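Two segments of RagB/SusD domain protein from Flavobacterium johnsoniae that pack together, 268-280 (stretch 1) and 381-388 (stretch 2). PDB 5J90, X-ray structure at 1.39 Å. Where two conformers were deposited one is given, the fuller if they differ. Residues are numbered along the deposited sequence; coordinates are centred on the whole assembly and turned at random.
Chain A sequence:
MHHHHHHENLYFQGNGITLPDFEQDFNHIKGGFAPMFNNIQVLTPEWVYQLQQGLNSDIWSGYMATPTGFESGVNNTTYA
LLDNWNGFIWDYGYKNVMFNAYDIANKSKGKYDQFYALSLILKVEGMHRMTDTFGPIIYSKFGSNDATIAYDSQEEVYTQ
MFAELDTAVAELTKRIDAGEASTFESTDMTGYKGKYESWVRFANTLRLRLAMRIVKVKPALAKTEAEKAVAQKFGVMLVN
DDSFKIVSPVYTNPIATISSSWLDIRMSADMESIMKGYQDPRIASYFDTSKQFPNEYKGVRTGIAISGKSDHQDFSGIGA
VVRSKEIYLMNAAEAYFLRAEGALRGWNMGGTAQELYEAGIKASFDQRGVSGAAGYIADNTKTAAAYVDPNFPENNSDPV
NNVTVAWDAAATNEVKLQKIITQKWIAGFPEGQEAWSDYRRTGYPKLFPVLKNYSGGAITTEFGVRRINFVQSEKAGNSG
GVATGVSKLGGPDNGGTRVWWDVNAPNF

Stretch 1 268-280: SADMESIMKGYQD
Stretch 2, residues 381-388: TKTAAAYV

Residues 269-277 form a helix, and the extended, irregular segment 381-388 runs along it in the opposite direction, from Lys382 beside Tyr278 to Tyr387 beside Ala269. Ser268 caps the helix start: its OG (chi1 p) accepts from Met271 N at 3.0 Å. At the other end Gln279, with phi/psi 48/48, closes a Schellman motif in which Asp280 N donates to Met275 O and Gln279 N to Lys276 O, both 2.9 Å.

Ser273 is the polar centre of the contact. Ser273 O, already taking Gly277 N at 3.1 Å within the helix, also accepts from Ala385 N at 2.9 Å, almost linearly (177°), while Ala384 CA makes a CA-H...O contact with Ser273 O at 3.5 Å. The side chain, chi1 t, returns the exchange: Ser273 OG donates to Ala385 O at 2.6 Å, so both backbone polar atoms of Ala385 are satisfied by one residue.

At Gly277, one turn on, the two backbones have their closest pair of CA atoms, Gly277 CA lying 4.2 Å from Ala384 CA and 3.1 Å from Thr383 O. An ideal CB on Gly277 would lie 2.2 Å from Thr383 O, a clash. Gly277 O and Thr383 O, two acceptors, do not bond; water 3, which accepts from Thr383 N at 3.1 Å, lies 3.2 Å from Gly277 O, within hydrogen-bonding reach.

Tyr278 (chi1 m) starts away from the segment, but its ring returns, placing Tyr278 CE1 3.4 Å from Lys382 O, which lies at the ring edge. Tyr387 (chi1 t, chi2 74°) offers a face to Ala269 CB, 3.6 Å from the ring centroid, and its edge to Glu272, whose OE1 lies 3.4 Å from Tyr387 CE1. The extended Glu272 side chain (chi1 and chi2 t) forms a salt bridge through OE2 with Lys276 NZ at 3.2 Å. Water 1 accepts from Val388 N (2.9 Å) and lies 2.7 Å from Glu272 OE2.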

# COMPACT_ATOMS: atom_id res chain seq x y z
N SER A 268 4.65 22.97 20.03
CA SER A 268 4.09 21.65 20.32
C SER A 268 4.86 20.91 21.41
O SER A 268 6.02 21.22 21.70
CB SER A 268 4.14 20.78 19.06
OG SER A 268 5.49 20.47 18.77
N ALA A 269 4.22 19.90 21.98
CA ALA A 269 4.88 19.02 22.94
C ALA A 269 6.04 18.24 22.31
O ALA A 269 7.06 18.02 22.96
CB ALA A 269 3.88 18.06 23.57
N ASP A 270 5.91 17.82 21.06
CA ASP A 270 7.02 17.12 20.41
C ASP A 270 8.24 18.02 20.25
O ASP A 270 9.38 17.59 20.47
CB ASP A 270 6.61 16.57 19.03
CG ASP A 270 5.65 15.41 19.12
OD1 ASP A 270 5.98 14.39 19.76
OD2 ASP A 270 4.56 15.52 18.53
N MET A 271 8.01 19.27 19.86
CA MET A 271 9.11 20.22 19.73
C MET A 271 9.76 20.48 21.09
O MET A 271 10.99 20.56 21.18
CB MET A 271 8.64 21.52 19.08
CG MET A 271 8.70 21.50 17.56
SD MET A 271 10.41 21.68 17.05
CE MET A 271 10.28 21.33 15.30
N GLU A 272 8.96 20.58 22.15
CA GLU A 272 9.55 20.77 23.47
C GLU A 272 10.41 19.56 23.84
O GLU A 272 11.57 19.70 24.22
CB GLU A 272 8.49 20.99 24.55
CG GLU A 272 9.13 21.28 25.90
CD GLU A 272 8.16 21.33 27.07
OE1 GLU A 272 7.00 21.76 26.91
OE2 GLU A 272 8.59 20.96 28.19
N SER A 273 9.86 18.36 23.69
CA SER A 273 10.59 17.14 24.04
C SER A 273 11.92 17.02 23.29
O SER A 273 12.97 16.77 23.89
CB SER A 273 9.72 15.91 23.77
OG SER A 273 10.45 14.73 24.01
N ILE A 274 11.86 17.18 21.98
CA ILE A 274 13.04 16.98 21.15
C ILE A 274 14.05 18.11 21.28
O ILE A 274 15.24 17.86 21.49
CB ILE A 274 12.63 16.72 19.69
CG1 ILE A 274 11.89 15.38 19.61
CG2 ILE A 274 13.84 16.73 18.77
CD1 ILE A 274 11.29 15.06 18.24
N MET A 275 13.60 19.35 21.15
CA MET A 275 14.55 20.47 21.17
C MET A 275 15.11 20.76 22.57
O MET A 275 16.30 21.07 22.70
CB MET A 275 13.97 21.71 20.48
CG MET A 275 13.69 21.46 18.99
SD MET A 275 13.40 22.95 17.99
CE MET A 275 15.06 23.61 17.92
N LYS A 276 14.29 20.62 23.61
CA LYS A 276 14.80 20.74 24.98
C LYS A 276 15.76 19.60 25.30
O LYS A 276 16.79 19.81 25.95
CB LYS A 276 13.67 20.75 26.00
CG LYS A 276 13.03 22.09 26.25
CD LYS A 276 12.19 21.99 27.52
CE LYS A 276 11.76 23.34 28.05
NZ LYS A 276 10.72 23.17 29.10
N GLY A 277 15.41 18.39 24.88
CA GLY A 277 16.26 17.23 25.14
C GLY A 277 17.67 17.44 24.62
O GLY A 277 18.66 17.13 25.30
N TYR A 278 17.76 17.99 23.41
CA TYR A 278 19.04 18.25 22.78
C TYR A 278 19.66 19.59 23.20
O TYR A 278 20.76 19.91 22.77
CB TYR A 278 18.90 18.26 21.26
CG TYR A 278 18.71 16.90 20.59
CD1 TYR A 278 19.16 15.72 21.18
CD2 TYR A 278 18.10 16.82 19.34
CE1 TYR A 278 19.00 14.49 20.53
CE2 TYR A 278 17.94 15.61 18.70
CZ TYR A 278 18.38 14.45 19.29
OH TYR A 278 18.21 13.25 18.62
N GLN A 279 18.95 20.36 24.02
CA GLN A 279 19.36 21.73 24.35
C GLN A 279 19.74 22.48 23.08
O GLN A 279 20.79 23.12 22.98
CB GLN A 279 20.52 21.73 25.35
CG GLN A 279 20.15 21.16 26.70
CD GLN A 279 21.31 21.20 27.69
OE1 GLN A 279 22.19 22.06 27.60
NE2 GLN A 279 21.31 20.26 28.63
N ASP A 280 18.86 22.39 22.10
CA ASP A 280 19.12 22.87 20.75
C ASP A 280 19.03 24.39 20.72
O ASP A 280 17.99 24.95 21.03
CB ASP A 280 18.07 22.24 19.83
CG ASP A 280 18.43 22.36 18.37
OD1 ASP A 280 18.83 23.45 17.93
OD2 ASP A 280 18.30 21.34 17.65
N THR A 381 24.98 11.82 24.13
CA THR A 381 24.32 11.62 25.42
C THR A 381 22.90 12.16 25.44
O THR A 381 21.98 11.46 25.84
CB THR A 381 25.14 12.26 26.56
OG1 THR A 381 26.42 11.61 26.64
CG2 THR A 381 24.42 12.10 27.89
N LYS A 382 22.73 13.41 25.02
CA LYS A 382 21.42 14.06 25.09
C LYS A 382 20.39 13.38 24.18
O LYS A 382 20.69 13.03 23.04
CB LYS A 382 21.52 15.55 24.75
CG LYS A 382 22.45 16.35 25.68
CD LYS A 382 22.27 17.84 25.46
CE LYS A 382 23.27 18.66 26.26
NZ LYS A 382 24.64 18.56 25.68
N THR A 383 19.20 13.21 24.73
CA THR A 383 18.09 12.60 24.00
C THR A 383 16.80 13.31 24.38
O THR A 383 16.80 14.21 25.22
CB THR A 383 17.94 11.08 24.28
OG1 THR A 383 17.93 10.85 25.70
CG2 THR A 383 19.07 10.28 23.63
N ALA A 384 15.69 12.91 23.76
CA ALA A 384 14.41 13.59 23.98
C ALA A 384 14.02 13.63 25.46
O ALA A 384 14.26 12.67 26.20
CB ALA A 384 13.30 12.94 23.15
N ALA A 385 13.43 14.75 25.87
CA ALA A 385 13.01 14.96 27.26
C ALA A 385 11.57 14.54 27.52
O ALA A 385 10.72 14.57 26.63
CB ALA A 385 13.19 16.42 27.64
N ALA A 386 11.28 14.15 28.76
CA ALA A 386 9.91 13.88 29.15
C ALA A 386 9.08 15.15 29.00
O ALA A 386 9.58 16.27 29.16
CB ALA A 386 9.85 13.37 30.59
N TYR A 387 7.80 14.96 28.67
CA TYR A 387 6.89 16.07 28.48
C TYR A 387 5.91 16.20 29.65
O TYR A 387 5.26 15.22 30.03
CB TYR A 387 6.11 15.98 27.16
CG TYR A 387 5.08 17.07 27.11
CD1 TYR A 387 5.46 18.39 26.88
CD2 TYR A 387 3.74 16.82 27.38
CE1 TYR A 387 4.54 19.42 26.90
CE2 TYR A 387 2.81 17.84 27.39
CZ TYR A 387 3.22 19.14 27.15
OH TYR A 387 2.32 20.18 27.16
N VAL A 388 5.79 17.41 30.19
CA VAL A 388 4.87 17.69 31.29
C VAL A 388 3.96 18.88 30.96
O VAL A 388 4.43 19.94 30.54
CB VAL A 388 5.63 18.01 32.59
CG1 VAL A 388 4.67 18.47 33.69
CG2 VAL A 388 6.43 16.80 33.05
O HOH W 1 8.14 19.02 29.95
O HOH W 2 10.49 18.63 27.70
O HOH W 3 18.96 14.71 27.40
O HOH W 4 23.70 19.23 22.44